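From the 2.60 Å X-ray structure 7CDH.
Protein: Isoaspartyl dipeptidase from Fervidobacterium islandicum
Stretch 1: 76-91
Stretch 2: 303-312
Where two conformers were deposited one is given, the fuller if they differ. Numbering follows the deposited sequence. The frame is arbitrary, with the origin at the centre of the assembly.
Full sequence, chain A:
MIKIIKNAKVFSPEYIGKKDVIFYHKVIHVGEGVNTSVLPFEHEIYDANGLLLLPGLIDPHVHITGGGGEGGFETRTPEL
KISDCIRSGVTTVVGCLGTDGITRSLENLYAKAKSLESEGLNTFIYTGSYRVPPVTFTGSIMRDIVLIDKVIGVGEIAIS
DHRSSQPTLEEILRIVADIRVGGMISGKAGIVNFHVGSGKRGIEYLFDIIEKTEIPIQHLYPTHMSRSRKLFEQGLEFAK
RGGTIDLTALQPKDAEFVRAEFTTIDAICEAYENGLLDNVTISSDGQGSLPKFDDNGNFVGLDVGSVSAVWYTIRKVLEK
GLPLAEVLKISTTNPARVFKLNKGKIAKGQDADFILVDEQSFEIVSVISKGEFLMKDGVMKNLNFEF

Stretch 1, residues 76-91: RTPELKISDCIRSGVT
Stretch 2 303-312: DVGSVSAVWY

How are the two backbones arranged? Stretch 1 runs extended from Arg76 to Lys81, phi near -60 to -100° and psi 131 to 165°; Lys81 sits at the N-cap position of a short helix, residues 82-86. A type I turn from Ile86 to Gly89 follows, and Gly89, at phi 77° and psi 8°, closes a Schellman motif in which Val90 N bonds Cys85 O (3.1 Å) and Gly89 N bonds Ile86 O (3.2 Å). Val90 then enters a strand. Stretch 2 is extended through Ser306 (phi -114°, psi 139°), turns in type I fashion from Ser306 to Ala309, with Ala309 N to Ser306 O at 3.0 Å, and goes on as helix through Tyr312. The two chains advance in the same order: CA to CA, Thr77 lies 7.3 Å from Val304, Cys85 6.3 Å from Val307, and Ser88 4.7 Å from Ser308.

Which apolar side chains meet? Val307 (chi1 -67°, m) is the centre, its CB pointing toward stretch 1. Its CG1 lies 3.9 Å from Leu80 CD1, brought near by the t, p rotamer of Leu80, whose CA-to-CB bond points sideways. Val307 CG2 rests 3.9 Å from Asp84 CB and 4.3 Å from Cys85 SG, while Val90 CG2 (chi1 t) stands 4.3 Å from Val307 CB. A smaller contact joins Thr77 CG2 (chi1 p) to Val304 CG1 (chi1 t) at 4.2 Å.

What do the polar side chains do, given that no direct hydrogen bond crosses the contact? The bonds of Ser88, Ser306 and Ser308 described here stay within their own stretches. Ser88 OG (chi1 m) donates to Asp84 O at 3.0 Å, yet packs tightly across the contact, 3.1 Å from Ser308 CA; Ser88 OG also lies 3.4 Å from Ser308 N, at too poor an angle for a hydrogen bond. Ser306 OG (chi1 t) and Ser308 OG (chi1 p) share a weak hydrogen bond of 3.1 Å. Asp84 OD2 comes within 3.7 Å of Ser306 OG.

How, then, are the stretches linked by hydrogen bonds? Two waters bridge them. Water 1 accepts from Val307 N at 2.8 Å and donates to Asp84 OD2 at 3.0 Å, joining a backbone amide to a carboxylate. Water 2 donates to Ser88 O at 2.5 Å and to Val307 O at 2.7 Å, and accepts from Trp311 N at 2.8 Å, tying the turn after the first helix to the backbone of Val307 and Trp311. Beside it, Trp311 CB packs 3.8 Å from Ser88 O, while the indole (chi1 t, chi2 -119°) leads away.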

# COMPACT_ATOMS: atom_id res chain seq x y z
N ARG A 76 -1.00 -10.87 -30.99
CA ARG A 76 -0.96 -9.40 -30.77
C ARG A 76 -0.84 -8.66 -32.12
O ARG A 76 0.11 -8.93 -32.89
CB ARG A 76 0.22 -8.94 -29.91
CG ARG A 76 0.19 -9.51 -28.51
CD ARG A 76 1.53 -9.27 -27.85
NE ARG A 76 1.37 -8.25 -26.85
CZ ARG A 76 2.07 -7.16 -26.75
NH1 ARG A 76 3.05 -6.90 -27.58
NH2 ARG A 76 1.80 -6.31 -25.79
N THR A 77 -1.67 -7.65 -32.35
CA THR A 77 -1.65 -6.94 -33.65
C THR A 77 -0.76 -5.72 -33.55
O THR A 77 -0.51 -5.20 -32.46
CB THR A 77 -3.07 -6.57 -34.10
OG1 THR A 77 -3.50 -5.64 -33.11
CG2 THR A 77 -3.98 -7.76 -34.23
N PRO A 78 -0.28 -5.20 -34.69
CA PRO A 78 0.56 -4.02 -34.69
C PRO A 78 -0.24 -2.76 -34.32
O PRO A 78 -1.44 -2.78 -34.35
CB PRO A 78 1.16 -3.95 -36.10
CG PRO A 78 0.40 -4.93 -36.96
CD PRO A 78 -0.44 -5.79 -36.03
N GLU A 79 0.48 -1.69 -33.98
CA GLU A 79 -0.10 -0.37 -33.67
C GLU A 79 -0.62 0.26 -34.97
O GLU A 79 -0.31 -0.23 -36.04
CB GLU A 79 0.90 0.44 -32.84
CG GLU A 79 2.05 1.08 -33.59
CD GLU A 79 2.84 2.11 -32.77
OE1 GLU A 79 2.41 2.40 -31.64
OE2 GLU A 79 3.87 2.62 -33.25
N LEU A 80 -1.50 1.25 -34.86
CA LEU A 80 -2.09 1.97 -36.01
C LEU A 80 -1.00 2.77 -36.69
O LEU A 80 -0.21 3.39 -35.96
CB LEU A 80 -3.14 2.93 -35.45
CG LEU A 80 -3.86 3.74 -36.51
CD1 LEU A 80 -4.76 2.83 -37.33
CD2 LEU A 80 -4.66 4.86 -35.88
N LYS A 81 -0.99 2.84 -38.02
CA LYS A 81 -0.09 3.80 -38.72
C LYS A 81 -0.92 5.05 -39.05
O LYS A 81 -2.06 4.88 -39.50
CB LYS A 81 0.51 3.19 -39.99
CG LYS A 81 0.80 1.69 -39.95
CD LYS A 81 2.29 1.35 -39.85
CE LYS A 81 3.00 1.21 -41.18
NZ LYS A 81 2.24 0.36 -42.13
N ILE A 82 -0.40 6.26 -38.83
CA ILE A 82 -1.15 7.49 -39.19
C ILE A 82 -1.46 7.49 -40.69
O ILE A 82 -2.56 7.93 -41.06
CB ILE A 82 -0.45 8.79 -38.79
CG1 ILE A 82 -1.42 9.93 -39.07
CG2 ILE A 82 0.90 8.98 -39.50
CD1 ILE A 82 -1.27 11.12 -38.16
N SER A 83 -0.53 7.02 -41.52
CA SER A 83 -0.72 6.91 -42.98
C SER A 83 -2.00 6.11 -43.32
O SER A 83 -2.64 6.48 -44.30
CB SER A 83 0.51 6.32 -43.63
OG SER A 83 0.50 4.90 -43.52
N ASP A 84 -2.37 5.06 -42.55
CA ASP A 84 -3.64 4.29 -42.74
C ASP A 84 -4.84 5.24 -42.59
O ASP A 84 -5.82 5.12 -43.36
CB ASP A 84 -3.88 3.25 -41.64
CG ASP A 84 -3.59 1.80 -41.97
OD1 ASP A 84 -2.52 1.52 -42.56
OD2 ASP A 84 -4.44 0.94 -41.56
N CYS A 85 -4.79 6.07 -41.55
CA CYS A 85 -5.84 7.05 -41.19
C CYS A 85 -6.04 8.02 -42.35
O CYS A 85 -7.18 8.15 -42.82
CB CYS A 85 -5.45 7.81 -39.92
SG CYS A 85 -5.60 6.78 -38.45
N ILE A 86 -4.96 8.67 -42.76
CA ILE A 86 -4.96 9.73 -43.79
C ILE A 86 -5.63 9.19 -45.07
O ILE A 86 -6.58 9.82 -45.57
CB ILE A 86 -3.53 10.26 -44.00
CG1 ILE A 86 -2.97 10.85 -42.70
CG2 ILE A 86 -3.48 11.28 -45.13
CD1 ILE A 86 -1.50 11.24 -42.76
N ARG A 87 -5.21 8.03 -45.56
CA ARG A 87 -5.70 7.54 -46.87
C ARG A 87 -7.06 6.83 -46.68
O ARG A 87 -7.61 6.35 -47.68
CB ARG A 87 -4.61 6.72 -47.58
CG ARG A 87 -4.68 5.21 -47.43
CD ARG A 87 -3.50 4.49 -48.07
NE ARG A 87 -2.69 5.37 -48.92
CZ ARG A 87 -1.42 5.71 -48.71
NH1 ARG A 87 -0.82 6.52 -49.57
NH2 ARG A 87 -0.75 5.23 -47.68
N SER A 88 -7.60 6.79 -45.46
CA SER A 88 -8.97 6.27 -45.20
C SER A 88 -9.92 7.41 -44.77
O SER A 88 -11.07 7.09 -44.42
CB SER A 88 -8.90 5.15 -44.20
OG SER A 88 -8.24 4.01 -44.77
N GLY A 89 -9.47 8.67 -44.77
CA GLY A 89 -10.30 9.85 -44.49
C GLY A 89 -10.62 10.06 -43.01
O GLY A 89 -11.40 10.96 -42.72
N VAL A 90 -10.01 9.30 -42.10
CA VAL A 90 -10.22 9.43 -40.63
C VAL A 90 -9.29 10.49 -40.06
O VAL A 90 -8.08 10.29 -40.10
CB VAL A 90 -10.00 8.07 -39.97
CG1 VAL A 90 -10.10 8.18 -38.46
CG2 VAL A 90 -10.99 7.04 -40.52
N THR A 91 -9.83 11.60 -39.57
CA THR A 91 -9.06 12.74 -39.01
C THR A 91 -9.19 12.75 -37.48
O THR A 91 -8.51 13.54 -36.82
CB THR A 91 -9.54 14.07 -39.62
OG1 THR A 91 -10.96 14.20 -39.52
CG2 THR A 91 -9.14 14.22 -41.07
N ASP A 303 -8.92 -11.92 -38.63
CA ASP A 303 -7.71 -11.07 -38.72
C ASP A 303 -8.05 -9.71 -38.05
O ASP A 303 -8.69 -9.76 -36.93
CB ASP A 303 -7.15 -11.05 -40.16
CG ASP A 303 -5.61 -11.02 -40.33
OD1 ASP A 303 -4.93 -12.01 -39.97
OD2 ASP A 303 -5.10 -10.01 -40.86
N VAL A 304 -7.69 -8.59 -38.72
CA VAL A 304 -7.34 -7.24 -38.15
C VAL A 304 -8.29 -6.14 -38.67
O VAL A 304 -8.28 -5.84 -39.86
CB VAL A 304 -5.88 -6.86 -38.48
CG1 VAL A 304 -5.38 -5.71 -37.62
CG2 VAL A 304 -4.92 -8.04 -38.39
N GLY A 305 -9.02 -5.45 -37.80
CA GLY A 305 -9.72 -4.21 -38.17
C GLY A 305 -8.80 -3.26 -38.94
O GLY A 305 -7.65 -3.08 -38.53
N SER A 306 -9.31 -2.63 -40.01
CA SER A 306 -8.70 -1.46 -40.70
C SER A 306 -9.60 -0.23 -40.52
O SER A 306 -10.80 -0.40 -40.59
CB SER A 306 -8.43 -1.73 -42.17
OG SER A 306 -7.60 -0.70 -42.72
N VAL A 307 -9.01 0.93 -40.27
CA VAL A 307 -9.73 2.23 -40.24
C VAL A 307 -10.32 2.51 -41.65
O VAL A 307 -11.27 3.32 -41.73
CB VAL A 307 -8.86 3.39 -39.74
CG1 VAL A 307 -8.51 3.22 -38.28
CG2 VAL A 307 -7.61 3.56 -40.57
N SER A 308 -9.80 1.85 -42.70
CA SER A 308 -10.37 1.90 -44.07
C SER A 308 -11.84 1.42 -44.05
O SER A 308 -12.64 1.87 -44.92
CB SER A 308 -9.53 1.12 -45.06
OG SER A 308 -9.76 -0.28 -44.95
N ALA A 309 -12.23 0.62 -43.07
CA ALA A 309 -13.62 0.14 -42.98
C ALA A 309 -14.63 1.30 -42.94
O ALA A 309 -15.79 1.07 -43.30
CB ALA A 309 -13.79 -0.74 -41.78
N VAL A 310 -14.25 2.50 -42.52
CA VAL A 310 -15.27 3.54 -42.24
C VAL A 310 -15.79 4.08 -43.59
O VAL A 310 -17.03 4.12 -43.80
CB VAL A 310 -14.73 4.64 -41.32
CG1 VAL A 310 -15.61 5.88 -41.39
CG2 VAL A 310 -14.64 4.15 -39.88
N TRP A 311 -14.89 4.49 -44.46
CA TRP A 311 -15.26 5.08 -45.76
C TRP A 311 -15.81 3.96 -46.66
O TRP A 311 -16.78 4.19 -47.42
CB TRP A 311 -14.08 5.82 -46.36
CG TRP A 311 -14.40 6.50 -47.65
CD1 TRP A 311 -13.82 6.25 -48.85
CD2 TRP A 311 -15.40 7.50 -47.87
NE1 TRP A 311 -14.36 7.06 -49.80
CE2 TRP A 311 -15.33 7.85 -49.23
CE3 TRP A 311 -16.32 8.17 -47.06
CZ2 TRP A 311 -16.16 8.81 -49.81
CZ3 TRP A 311 -17.15 9.11 -47.62
CH2 TRP A 311 -17.07 9.43 -48.98
N TYR A 312 -15.27 2.77 -46.52
CA TYR A 312 -15.79 1.58 -47.24
C TYR A 312 -17.27 1.41 -46.92
O TYR A 312 -18.06 1.16 -47.86
CB TYR A 312 -14.97 0.35 -46.88
CG TYR A 312 -15.39 -0.91 -47.59
CD1 TYR A 312 -15.03 -1.16 -48.91
CD2 TYR A 312 -16.15 -1.86 -46.95
CE1 TYR A 312 -15.41 -2.32 -49.55
CE2 TYR A 312 -16.55 -3.02 -47.58
CZ TYR A 312 -16.17 -3.25 -48.88
OH TYR A 312 -16.57 -4.41 -49.47
O HOH W 1 -6.38 0.31 -39.38
O HOH W 2 -12.23 5.02 -43.63